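Hypothetic aldehyde deformylating oxygenase (PDB 5V4T) binds iron(III) within an all-helical ferritin-like bundle and probably acts as a diiron oxidoreductase with aldehyde deformylating oxygenase activity. Local coordinates at residues A[23-28]-A[80-85]; A[112-117]-A[171-176]; A[16-21]-A[181-186]; A[90-95]-A[99-104]. All coordinates share one frame; numbering follows the deposited sequence.

Interaction 1 (A[23-28]-A[80-85])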
loop_
_atom_site.group_PDB
_atom_site.type_symbol
_atom_site.label_atom_id
_atom_site.label_comp_id
_atom_site.label_asym_id
_atom_site.label_seq_id
_atom_site.Cartn_x
_atom_site.Cartn_y
_atom_site.Cartn_z
ATOM N N PHE A 23 -1.496 -5.398 -1.557
ATOM C CA PHE A 23 -0.026 -5.349 -1.605
ATOM C C PHE A 23 0.586 -6.211 -2.671
ATOM O O PHE A 23 1.740 -5.987 -3.080
ATOM C CB PHE A 23 0.543 -5.781 -0.249
ATOM C CG PHE A 23 0.102 -4.889 0.862
ATOM C CD1 PHE A 23 -1.113 -5.060 1.505
ATOM C CD2 PHE A 23 0.882 -3.803 1.250
ATOM C CE1 PHE A 23 -1.546 -4.211 2.505
ATOM C CE2 PHE A 23 0.432 -2.943 2.241
ATOM C CZ PHE A 23 -0.786 -3.144 2.868
ATOM N N TYR A 24 -0.147 -7.215 -3.105
ATOM C CA TYR A 24 0.323 -8.180 -4.102
ATOM C C TYR A 24 -0.859 -8.604 -4.985
ATOM O O TYR A 24 -1.449 -9.674 -4.787
ATOM C CB TYR A 24 0.971 -9.376 -3.373
ATOM C CG TYR A 24 1.582 -10.377 -4.329
ATOM C CD1 TYR A 24 2.664 -10.015 -5.127
ATOM C CD2 TYR A 24 1.060 -11.643 -4.465
ATOM C CE1 TYR A 24 3.218 -10.906 -6.028
ATOM C CE2 TYR A 24 1.605 -12.551 -5.387
ATOM C CZ TYR A 24 2.681 -12.174 -6.144
ATOM O OH TYR A 24 3.254 -13.053 -7.046
ATOM N N PRO A 25 -1.240 -7.747 -5.965
ATOM C CA PRO A 25 -2.486 -7.924 -6.716
ATOM C C PRO A 25 -2.378 -8.991 -7.804
ATOM O O PRO A 25 -2.358 -8.680 -9.013
ATOM C CB PRO A 25 -2.732 -6.528 -7.304
ATOM C CG PRO A 25 -1.347 -5.953 -7.480
ATOM C CD PRO A 25 -0.630 -6.421 -6.235
ATOM N N ALA A 26 -2.239 -10.229 -7.360
ATOM C CA ALA A 26 -1.893 -11.330 -8.216
ATOM C C ALA A 26 -2.881 -11.510 -9.357
ATOM O O ALA A 26 -2.445 -11.869 -10.421
ATOM C CB ALA A 26 -1.798 -12.626 -7.407
ATOM N N SER A 27 -4.176 -11.259 -9.145
ATOM C CA SER A 27 -5.193 -11.431 -10.199
ATOM C C SER A 27 -4.982 -10.482 -11.385
ATOM O O SER A 27 -5.444 -10.757 -12.498
ATOM C CB SER A 27 -6.604 -11.216 -9.648
ATOM O OG SER A 27 -6.814 -9.845 -9.259
ATOM N N ILE A 28 -4.313 -9.360 -11.175
ATOM C CA ILE A 28 -4.166 -8.387 -12.256
ATOM C C ILE A 28 -2.822 -7.683 -12.386
ATOM O O ILE A 28 -2.738 -6.662 -13.073
ATOM C CB ILE A 28 -5.246 -7.304 -12.188
ATOM C CG1 ILE A 28 -5.245 -6.648 -10.809
ATOM C CG2 ILE A 28 -6.614 -7.869 -12.565
ATOM C CD1 ILE A 28 -5.990 -5.339 -10.803
ATOM N N PRO A 80 -12.388 -1.263 -8.312
ATOM C CA PRO A 80 -12.135 -0.403 -9.450
ATOM C C PRO A 80 -11.254 0.816 -9.135
ATOM O O PRO A 80 -10.448 1.230 -9.960
ATOM C CB PRO A 80 -13.542 0.080 -9.830
ATOM C CG PRO A 80 -14.454 -0.908 -9.255
ATOM C CD PRO A 80 -13.833 -1.385 -8.004
ATOM N N SER A 81 -11.446 1.393 -7.959
ATOM C CA SER A 81 -10.654 2.561 -7.548
ATOM C C SER A 81 -9.178 2.197 -7.337
ATOM O O SER A 81 -8.282 3.058 -7.511
ATOM C CB SER A 81 -11.244 3.214 -6.289
ATOM O OG SER A 81 -12.480 3.922 -6.595
ATOM N N TYR A 82 -8.906 0.958 -6.949
ATOM C CA TYR A 82 -7.501 0.506 -6.823
ATOM C C TYR A 82 -6.868 0.414 -8.193
ATOM O O TYR A 82 -5.711 0.791 -8.436
ATOM C CB TYR A 82 -7.490 -0.859 -6.127
ATOM C CG TYR A 82 -6.145 -1.500 -6.015
ATOM C CD1 TYR A 82 -5.575 -2.193 -7.068
ATOM C CD2 TYR A 82 -5.418 -1.392 -4.824
ATOM C CE1 TYR A 82 -4.344 -2.783 -6.927
ATOM C CE2 TYR A 82 -4.174 -1.980 -4.695
ATOM C CZ TYR A 82 -3.648 -2.650 -5.719
ATOM O OH TYR A 82 -2.420 -3.239 -5.551
ATOM N N ILE A 83 -7.636 -0.130 -9.141
ATOM C CA ILE A 83 -7.132 -0.199 -10.507
ATOM C C ILE A 83 -6.808 1.203 -11.084
ATOM O O ILE A 83 -5.759 1.408 -11.707
ATOM C CB ILE A 83 -8.135 -1.022 -11.389
ATOM C CG1 ILE A 83 -8.181 -2.458 -10.911
ATOM C CG2 ILE A 83 -7.736 -0.937 -12.832
ATOM C CD1 ILE A 83 -9.373 -3.266 -11.373
ATOM N N LYS A 84 -7.677 2.183 -10.814
ATOM C CA LYS A 84 -7.448 3.571 -11.194
ATOM C C LYS A 84 -6.186 4.147 -10.541
ATOM O O LYS A 84 -5.422 4.883 -11.148
ATOM C CB LYS A 84 -8.659 4.388 -10.814
ATOM C CG LYS A 84 -8.610 5.782 -11.369
ATOM C CD LYS A 84 -9.980 6.425 -11.323
ATOM C CE LYS A 84 -9.932 7.661 -12.207
ATOM N NZ LYS A 84 -11.040 8.577 -11.866
ATOM N N LEU A 85 -5.973 3.831 -9.266
ATOM C CA LEU A 85 -4.823 4.371 -8.592
ATOM C C LEU A 85 -3.560 3.978 -9.283
ATOM O O LEU A 85 -2.704 4.794 -9.539
ATOM C CB LEU A 85 -4.821 3.911 -7.098
ATOM C CG LEU A 85 -3.601 4.334 -6.265
ATOM C CD1 LEU A 85 -3.613 5.794 -6.014
ATOM C CD2 LEU A 85 -3.652 3.593 -4.933
#
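The phenol ring of Y82 meets P25 obliquely; the nearest carbon pair is P25 CB to Y82 CE1 at 4.1 Å. Most of the touching is done by the ring's outer end: Y82 OH lies 3.5 Å from P25 CG, with CB and CD of the same proline little farther off. Elsewhere round the ring, H22 and F86 meet it with their own rings, the former steeply inclined to it. The hydroxyl is held by a hydrogen bond to the backbone oxygen of H22, so a polar group set against an apolar proline still has a partner. With CG anti to the backbone N (chi1 176°), the Y82 ring extends from its helix toward the 23-28 loop. P25 is the centre of an inverse gamma turn, where A26 N bonds to Y24 O at 2.7 Å. Farther along the loop, I28 CD1 packs on I83 CG1 at 3.6 Å, the two side chains crossing at about a right angle. The contact joins the loop that follows helix 10-23 to the first turns of helix 80-93, whose S81 touches helix 159-179 and whose L85 packs on helix 98-128.

Interaction 2 (A[112-117]-A[171-176])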
loop_
_atom_site.group_PDB
_atom_site.type_symbol
_atom_site.label_atom_id
_atom_site.label_comp_id
_atom_site.label_asym_id
_atom_site.label_seq_id
_atom_site.Cartn_x
_atom_site.Cartn_y
_atom_site.Cartn_z
ATOM N N GLY A 112 1.684 6.148 2.584
ATOM C CA GLY A 112 1.503 6.893 3.812
ATOM C C GLY A 112 0.079 7.006 4.281
ATOM O O GLY A 112 -0.135 7.442 5.408
ATOM N N VAL A 113 -0.881 6.621 3.451
ATOM C CA VAL A 113 -2.293 6.586 3.899
ATOM C C VAL A 113 -2.885 5.179 3.723
ATOM O O VAL A 113 -3.191 4.523 4.745
ATOM C CB VAL A 113 -3.119 7.616 3.142
ATOM C CG1 VAL A 113 -4.552 7.490 3.638
ATOM C CG2 VAL A 113 -2.597 8.998 3.414
ATOM N N LEU A 114 -2.983 4.682 2.513
ATOM C CA LEU A 114 -3.625 3.392 2.242
ATOM C C LEU A 114 -2.879 2.257 2.886
ATOM O O LEU A 114 -3.486 1.465 3.596
ATOM C CB LEU A 114 -3.758 3.140 0.752
ATOM C CG LEU A 114 -4.819 3.995 0.136
ATOM C CD1 LEU A 114 -4.546 3.995 -1.337
ATOM C CD2 LEU A 114 -6.181 3.329 0.472
ATOM N N ALA A 115 -1.588 2.155 2.636
ATOM C CA ALA A 115 -0.800 1.023 3.184
ATOM C C ALA A 115 -0.787 1.073 4.685
ATOM O O ALA A 115 -0.832 0.022 5.335
ATOM C CB ALA A 115 0.617 0.971 2.637
ATOM N N THR A 116 -0.699 2.276 5.284
ATOM C CA THR A 116 -0.708 2.437 6.705
ATOM C C THR A 116 -1.952 1.794 7.331
ATOM O O THR A 116 -1.864 1.016 8.300
ATOM C CB THR A 116 -0.584 3.945 7.109
ATOM O OG1 THR A 116 0.603 4.495 6.505
ATOM C CG2 THR A 116 -0.561 4.079 8.605
ATOM N N VAL A 117 -3.120 2.034 6.708
ATOM C CA VAL A 117 -4.372 1.428 7.162
ATOM C C VAL A 117 -4.426 -0.098 6.935
ATOM O O VAL A 117 -4.752 -0.861 7.853
ATOM C CB VAL A 117 -5.555 2.127 6.508
ATOM C CG1 VAL A 117 -6.851 1.390 6.792
ATOM C CG2 VAL A 117 -5.597 3.549 7.018
ATOM N N PRO A 171 -9.441 11.418 -2.168
ATOM C CA PRO A 171 -10.774 10.805 -2.293
ATOM C C PRO A 171 -10.732 9.452 -2.960
ATOM O O PRO A 171 -11.527 8.600 -2.624
ATOM C CB PRO A 171 -11.549 11.813 -3.173
ATOM C CG PRO A 171 -10.887 13.114 -2.881
ATOM C CD PRO A 171 -9.427 12.796 -2.648
ATOM N N LEU A 172 -9.791 9.229 -3.877
ATOM C CA LEU A 172 -9.645 7.926 -4.514
ATOM C C LEU A 172 -9.234 6.890 -3.479
ATOM O O LEU A 172 -9.748 5.763 -3.442
ATOM C CB LEU A 172 -8.641 8.033 -5.674
ATOM C CG LEU A 172 -8.477 6.806 -6.533
ATOM C CD1 LEU A 172 -9.775 6.491 -7.248
ATOM C CD2 LEU A 172 -7.372 6.997 -7.518
ATOM N N ALA A 173 -8.316 7.265 -2.604
ATOM C CA ALA A 173 -7.933 6.408 -1.501
ATOM C C ALA A 173 -9.111 6.006 -0.638
ATOM O O ALA A 173 -9.263 4.826 -0.291
ATOM C CB ALA A 173 -6.844 7.057 -0.642
ATOM N N VAL A 174 -9.948 6.980 -0.296
ATOM C CA VAL A 174 -11.092 6.700 0.525
ATOM C C VAL A 174 -12.010 5.683 -0.191
ATOM O O VAL A 174 -12.528 4.793 0.439
ATOM C CB VAL A 174 -11.840 7.991 0.940
ATOM C CG1 VAL A 174 -13.216 7.656 1.494
ATOM C CG2 VAL A 174 -11.016 8.766 1.935
ATOM N N GLN A 175 -12.212 5.858 -1.480
ATOM C CA GLN A 175 -13.097 4.948 -2.262
ATOM C C GLN A 175 -12.573 3.551 -2.266
ATOM O O GLN A 175 -13.337 2.599 -2.185
ATOM C CB GLN A 175 -13.349 5.465 -3.680
ATOM C CG GLN A 175 -14.328 6.649 -3.686
ATOM C CD GLN A 175 -15.603 6.451 -2.790
ATOM O OE1 GLN A 175 -16.371 5.468 -2.919
ATOM N NE2 GLN A 175 -15.810 7.390 -1.855
ATOM N N ILE A 176 -11.239 3.385 -2.319
ATOM C CA ILE A 176 -10.684 2.028 -2.227
ATOM C C ILE A 176 -11.088 1.311 -0.952
ATOM O O ILE A 176 -11.434 0.142 -0.996
ATOM C CB ILE A 176 -9.151 2.072 -2.375
ATOM C CG1 ILE A 176 -8.757 2.464 -3.773
ATOM C CG2 ILE A 176 -8.521 0.736 -2.042
ATOM C CD1 ILE A 176 -7.303 2.855 -3.960
#
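L114 lays its branched end over the methyl group of A173, CG to CB 3.8 Å, where two helices of the ferritin-like bundle, 98-128 and 159-179, come together. Their backbones approach to 6.5 Å between the CA atoms of L114 and A173, and the small alanine side chain permits so close a meeting. Both methyls of the leucine take part. CD1 lies near A173 CB and also meets I176 CD1 at 4.0 Å, one turn along the partner helix, the two side chains crossing at about a right angle. CG stands anti to the carbonyl carbon (chi1 -73°), which carries the branch across to helix 159-179. L114 lies within a wider pi-type turn at 112-115, and G112 O accepts a hydrogen bond from R205 of helix 191-211. L85 of helix 80-93 and M198 also touch the leucine, making it a meeting point of several helices; the L114 side chain is about 11 Å from the bound iron. Cut back to an alanine here, the side chain would probably open a gap beside A173 and cost I176 CD1 its contact with the leucine methyl. The remaining methyl, L114 CD2, rests against the backbone, 3.5 Å from A173 O.

Interaction 3 (A[16-21]-A[181-186])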
loop_
_atom_site.group_PDB
_atom_site.type_symbol
_atom_site.label_atom_id
_atom_site.label_comp_id
_atom_site.label_asym_id
_atom_site.label_seq_id
_atom_site.Cartn_x
_atom_site.Cartn_y
_atom_site.Cartn_z
ATOM N N ILE A 16 -8.135 -11.259 5.198
ATOM C CA ILE A 16 -6.687 -11.158 5.129
ATOM C C ILE A 16 -6.190 -11.279 3.706
ATOM O O ILE A 16 -5.308 -10.542 3.249
ATOM C CB ILE A 16 -6.005 -12.217 6.047
ATOM C CG1 ILE A 16 -6.334 -11.911 7.520
ATOM C CG2 ILE A 16 -4.516 -12.368 5.712
ATOM C CD1 ILE A 16 -5.790 -12.894 8.513
ATOM N N LYS A 17 -6.736 -12.249 2.961
ATOM C CA LYS A 17 -6.363 -12.369 1.591
ATOM C C LYS A 17 -6.757 -11.160 0.789
ATOM O O LYS A 17 -6.037 -10.761 -0.123
ATOM C CB LYS A 17 -7.008 -13.612 0.948
ATOM C CG LYS A 17 -6.350 -14.896 1.380
ATOM C CD LYS A 17 -7.033 -16.070 0.670
ATOM C CE LYS A 17 -6.660 -16.106 -0.797
ATOM N NZ LYS A 17 -7.328 -17.269 -1.478
ATOM N N TYR A 18 -7.914 -10.586 1.082
ATOM C CA TYR A 18 -8.378 -9.424 0.303
ATOM C C TYR A 18 -7.451 -8.226 0.463
ATOM O O TYR A 18 -6.994 -7.623 -0.529
ATOM C CB TYR A 18 -9.744 -9.033 0.717
ATOM C CG TYR A 18 -10.294 -7.790 0.056
ATOM C CD1 TYR A 18 -10.700 -7.815 -1.287
ATOM C CD2 TYR A 18 -10.331 -6.573 0.726
ATOM C CE1 TYR A 18 -11.220 -6.685 -1.874
ATOM C CE2 TYR A 18 -10.867 -5.432 0.121
ATOM C CZ TYR A 18 -11.291 -5.521 -1.207
ATOM O OH TYR A 18 -11.788 -4.396 -1.860
ATOM N N LEU A 19 -7.091 -8.001 1.710
ATOM C CA LEU A 19 -6.163 -6.907 2.004
ATOM C C LEU A 19 -4.769 -7.197 1.485
ATOM O O LEU A 19 -4.099 -6.328 0.968
ATOM C CB LEU A 19 -6.125 -6.582 3.493
ATOM C CG LEU A 19 -7.379 -5.909 3.992
ATOM C CD1 LEU A 19 -7.347 -5.948 5.504
ATOM C CD2 LEU A 19 -7.538 -4.482 3.441
ATOM N N SER A 20 -4.283 -8.426 1.625
ATOM C CA SER A 20 -2.985 -8.800 1.122
ATOM C C SER A 20 -2.888 -8.592 -0.394
ATOM O O SER A 20 -1.834 -8.191 -0.905
ATOM C CB SER A 20 -2.626 -10.239 1.465
ATOM O OG SER A 20 -2.596 -10.399 2.864
ATOM N N ALA A 21 -3.988 -8.851 -1.113
ATOM C CA ALA A 21 -3.966 -8.659 -2.571
ATOM C C ALA A 21 -3.744 -7.186 -2.958
ATOM O O ALA A 21 -3.267 -6.904 -4.087
ATOM C CB ALA A 21 -5.294 -9.115 -3.171
ATOM N N LYS A 181 -15.707 -2.764 1.843
ATOM C CA LYS A 181 -16.553 -2.882 3.042
ATOM C C LYS A 181 -16.927 -4.318 3.370
ATOM O O LYS A 181 -16.805 -4.757 4.515
ATOM C CB LYS A 181 -17.832 -2.062 2.831
ATOM C CG LYS A 181 -18.846 -2.083 3.989
ATOM C CD LYS A 181 -20.068 -1.262 3.587
ATOM C CE LYS A 181 -21.283 -1.585 4.456
ATOM N NZ LYS A 181 -21.172 -0.921 5.769
ATOM N N ASP A 182 -17.340 -5.059 2.354
ATOM C CA ASP A 182 -17.901 -6.377 2.633
ATOM C C ASP A 182 -16.824 -7.381 3.070
ATOM O O ASP A 182 -17.147 -8.338 3.773
ATOM C CB ASP A 182 -18.692 -6.893 1.423
ATOM C CG ASP A 182 -19.974 -6.114 1.201
ATOM O OD1 ASP A 182 -20.393 -5.421 2.136
ATOM O OD2 ASP A 182 -20.545 -6.185 0.099
ATOM N N LYS A 183 -15.577 -7.188 2.622
ATOM C CA LYS A 183 -14.419 -8.039 3.037
ATOM C C LYS A 183 -13.769 -7.616 4.333
ATOM O O LYS A 183 -13.232 -8.449 5.032
ATOM C CB LYS A 183 -13.335 -8.030 1.955
ATOM C CG LYS A 183 -13.733 -8.702 0.636
ATOM C CD LYS A 183 -14.458 -10.026 0.857
ATOM C CE LYS A 183 -14.899 -10.653 -0.466
ATOM N NZ LYS A 183 -13.880 -11.630 -0.909
ATOM N N ILE A 184 -13.882 -6.330 4.686
ATOM C CA ILE A 184 -13.182 -5.763 5.856
ATOM C C ILE A 184 -14.045 -5.814 7.122
ATOM O O ILE A 184 -13.554 -6.046 8.217
ATOM C CB ILE A 184 -12.713 -4.305 5.567
ATOM C CG1 ILE A 184 -11.627 -4.250 4.462
ATOM C CG2 ILE A 184 -12.232 -3.655 6.845
ATOM C CD1 ILE A 184 -11.348 -2.855 3.914
ATOM N N GLU A 185 -15.346 -5.516 6.993
ATOM C CA GLU A 185 -16.244 -5.543 8.136
ATOM C C GLU A 185 -16.275 -6.868 8.887
ATOM O O GLU A 185 -16.343 -6.862 10.103
ATOM C CB GLU A 185 -17.666 -5.126 7.748
ATOM C CG GLU A 185 -17.785 -3.658 7.450
ATOM C CD GLU A 185 -19.228 -3.251 7.177
ATOM O OE1 GLU A 185 -20.005 -4.045 6.567
ATOM O OE2 GLU A 185 -19.562 -2.128 7.574
ATOM N N PRO A 186 -16.181 -7.999 8.188
ATOM C CA PRO A 186 -16.093 -9.261 8.955
ATOM C C PRO A 186 -14.857 -9.432 9.833
ATOM O O PRO A 186 -14.830 -10.288 10.726
ATOM C CB PRO A 186 -16.138 -10.328 7.862
ATOM C CG PRO A 186 -16.908 -9.653 6.779
ATOM C CD PRO A 186 -16.362 -8.247 6.775
#
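Y18 and K183 cross at about a right angle, the aliphatic base of the lysine lying over one face of the tyrosine ring. K183 CG stands 3.8 Å from the Y18 ring centroid, 19° off the ring normal, a CH-pi contact displaced toward the rim. K183 CB shares the same face, 3.6 Å from Y18 CD2, so two successive methylenes cover the part of the ring nearest its own CB. A chi1 of 176° swings the Y18 ring away from its own backbone N and out toward segment 181-186. Beyond CG the lysine chain bends at chi2 (-44°), and its ammonium end leads away from the aromatic face; the contact is thus made by methylenes rather than by charge. A serine in place of Y18 would probably strip the lysine methylenes of their aromatic surface and leave the chain freer to turn. Beside this pair L19 and I184 also cross at about a right angle, but more loosely, with L19 CD2 to I184 CD1 at 4.2 Å. Within segment 181-186 the salt bridge from K181 NZ to E185 OE2, 2.7 Å, spans one turn. The contact joins helix 10-23 to the short helix 181-184; L19 also packs on helix 98-128, I184 on L194 of helix 191-211, and H22 meets the Y18 ring edge-to-face.

Interaction 4 (A[90-95]-A[99-104])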
loop_
_atom_site.group_PDB
_atom_site.type_symbol
_atom_site.label_atom_id
_atom_site.label_comp_id
_atom_site.label_asym_id
_atom_site.label_seq_id
_atom_site.Cartn_x
_atom_site.Cartn_y
_atom_site.Cartn_z
ATOM N N VAL A 90 1.316 4.626 -13.338
ATOM C CA VAL A 90 2.037 4.437 -14.596
ATOM C C VAL A 90 2.153 5.792 -15.337
ATOM O O VAL A 90 3.255 6.191 -15.810
ATOM C CB VAL A 90 1.347 3.372 -15.459
ATOM C CG1 VAL A 90 1.903 3.390 -16.887
ATOM C CG2 VAL A 90 1.496 2.001 -14.836
ATOM N N GLU A 91 1.047 6.507 -15.453
ATOM C CA GLU A 91 1.060 7.871 -16.061
ATOM C C GLU A 91 2.036 8.816 -15.364
ATOM O O GLU A 91 2.829 9.542 -15.992
ATOM C CB GLU A 91 -0.375 8.422 -16.053
ATOM C CG GLU A 91 -1.345 7.610 -16.895
ATOM C CD GLU A 91 -2.751 8.187 -16.934
ATOM O OE1 GLU A 91 -3.052 9.146 -16.187
ATOM O OE2 GLU A 91 -3.568 7.629 -17.688
ATOM N N ASP A 92 2.034 8.800 -14.038
ATOM C CA ASP A 92 2.946 9.613 -13.274
ATOM C C ASP A 92 4.405 9.300 -13.562
ATOM O O ASP A 92 5.206 10.225 -13.650
ATOM C CB ASP A 92 2.658 9.504 -11.777
ATOM C CG ASP A 92 1.369 10.277 -11.370
ATOM O OD1 ASP A 92 0.869 11.104 -12.202
ATOM O OD2 ASP A 92 0.869 10.037 -10.257
ATOM N N PHE A 93 4.737 8.022 -13.668
ATOM C CA PHE A 93 6.122 7.645 -13.964
ATOM C C PHE A 93 6.598 8.183 -15.313
ATOM O O PHE A 93 7.819 8.462 -15.482
ATOM C CB PHE A 93 6.276 6.147 -13.941
ATOM C CG PHE A 93 6.767 5.641 -12.619
ATOM C CD1 PHE A 93 8.085 5.687 -12.303
ATOM C CD2 PHE A 93 5.904 5.148 -11.697
ATOM C CE1 PHE A 93 8.552 5.205 -11.123
ATOM C CE2 PHE A 93 6.347 4.648 -10.499
ATOM C CZ PHE A 93 7.683 4.704 -10.179
ATOM N N GLN A 94 5.634 8.353 -16.195
ATOM C CA GLN A 94 5.898 8.797 -17.572
ATOM C C GLN A 94 5.758 10.288 -17.704
ATOM O O GLN A 94 5.947 10.842 -18.795
ATOM C CB GLN A 94 4.919 8.113 -18.529
ATOM C CG GLN A 94 5.078 6.628 -18.643
ATOM C CD GLN A 94 3.847 5.898 -19.189
ATOM O OE1 GLN A 94 2.672 6.379 -19.179
ATOM N NE2 GLN A 94 4.105 4.735 -19.673
ATOM N N SER A 95 5.437 10.987 -16.635
ATOM C CA SER A 95 5.214 12.406 -16.694
ATOM C C SER A 95 6.469 13.190 -16.495
ATOM O O SER A 95 7.526 12.740 -16.009
ATOM C CB SER A 95 4.192 12.850 -15.630
ATOM O OG SER A 95 4.774 12.745 -14.315
ATOM N N ARG A 99 9.028 13.037 -10.324
ATOM C CA ARG A 99 9.544 12.890 -8.940
ATOM C C ARG A 99 8.442 13.319 -7.985
ATOM O O ARG A 99 8.063 12.566 -7.089
ATOM C CB ARG A 99 10.762 13.775 -8.678
ATOM C CG ARG A 99 12.068 13.168 -8.226
ATOM C CD ARG A 99 13.161 14.273 -8.281
ATOM N NE ARG A 99 14.459 13.920 -8.891
ATOM C CZ ARG A 99 14.797 14.021 -10.195
ATOM N NH1 ARG A 99 13.910 14.478 -11.135
ATOM N NH2 ARG A 99 16.036 13.622 -10.572
ATOM N N GLU A 100 7.895 14.499 -8.183
ATOM C CA GLU A 100 6.796 14.961 -7.286
ATOM C C GLU A 100 5.468 14.200 -7.475
ATOM O O GLU A 100 4.683 14.004 -6.482
ATOM C CB GLU A 100 6.624 16.456 -7.399
ATOM C CG GLU A 100 7.851 17.065 -6.737
ATOM C CD GLU A 100 7.938 18.561 -6.766
ATOM O OE1 GLU A 100 7.382 19.214 -7.681
ATOM O OE2 GLU A 100 8.608 19.065 -5.855
ATOM N N ASN A 101 5.183 13.785 -8.711
ATOM C CA ASN A 101 3.952 13.048 -8.963
ATOM C C ASN A 101 3.934 11.660 -8.326
ATOM O O ASN A 101 2.965 11.274 -7.658
ATOM C CB ASN A 101 3.702 12.956 -10.450
ATOM C CG ASN A 101 3.198 14.283 -11.026
ATOM O OD1 ASN A 101 2.780 15.165 -10.251
ATOM N ND2 ASN A 101 3.231 14.446 -12.380
ATOM N N ILE A 102 5.037 10.948 -8.476
ATOM C CA ILE A 102 5.189 9.681 -7.780
ATOM C C ILE A 102 5.267 9.854 -6.264
ATOM O O ILE A 102 4.675 9.048 -5.523
ATOM C CB ILE A 102 6.406 8.902 -8.278
ATOM C CG1 ILE A 102 6.213 8.555 -9.725
ATOM C CG2 ILE A 102 6.516 7.616 -7.531
ATOM C CD1 ILE A 102 7.524 8.395 -10.461
ATOM N N ALA A 103 5.980 10.853 -5.801
ATOM C CA ALA A 103 6.116 11.027 -4.357
ATOM C C ALA A 103 4.777 11.286 -3.687
ATOM O O ALA A 103 4.556 10.855 -2.558
ATOM C CB ALA A 103 7.078 12.128 -4.040
ATOM N N THR A 104 3.885 12.015 -4.371
ATOM C CA THR A 104 2.555 12.238 -3.809
ATOM C C THR A 104 1.587 11.078 -3.998
ATOM O O THR A 104 0.868 10.697 -3.036
ATOM C CB THR A 104 2.003 13.557 -4.392
ATOM O OG1 THR A 104 2.120 13.561 -5.810
ATOM C CG2 THR A 104 2.764 14.656 -3.873
#
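I102 drives its CD1 methyl onto the F93 ring, directly over the centre of one face. The methyl carbon I102 CD1 lies 3.4 Å from the F93 centroid and 14° off the normal, a close CH-pi contact that F93 reaches although its CB points away from segment 99-104. I102 CG1 follows over the same face, 3.9 Å from F93 CD2. Alongside, D92 and N101 pack through carbon, D92 CG to N101 CB 3.7 Å, their carboxylate and amide planes inclined by 35°. One N-H of the amide is spent instead on the loop: N101 ND2 donates to S95 OG at 3.0 Å, with an N-H...O angle of 159° and the acceptor close to the amide plane. S95 OG in turn donates to D92 O at 2.6 Å, so the hydroxyl relays between the end of helix 80-93 and N101. S95 OG sits between its own backbone N and carbonyl carbon, within reach of both partners. In the second shell, R105 and R165 form salt bridges with D92 OD2, and R165 also bonds to N101 O and T104 OG1; Y161 bonds to N101 OD1. These contacts close an antiparallel helical hairpin, in which the consecutive helices 80-93 and 98-128 fold back on each other through a short turn, as in ferritin-like bundles.

Helix 80-93 carries one side of both interaction 1 and interaction 4, whose centres lie about 17 Å apart, and helix 98-128 likewise serves interactions 2 and 4. Interactions 1 and 2 touch through S81, whose OG lies 3.4 Å from Q175 CB, while Y82 OH of interaction 1 lies 4.0 Å from A21 O of interaction 3. Interactions 3 and 4 sit on opposite sides of the chain's centre, about 28 Å between centres. The iron site of E57, E111, E145 and H148 is nearest interactions 1, 2 and 4: the side chains of I102, L114 and Y82 are about 10, 11 and 12 Å from the metal, whereas interaction 3 lies away from it.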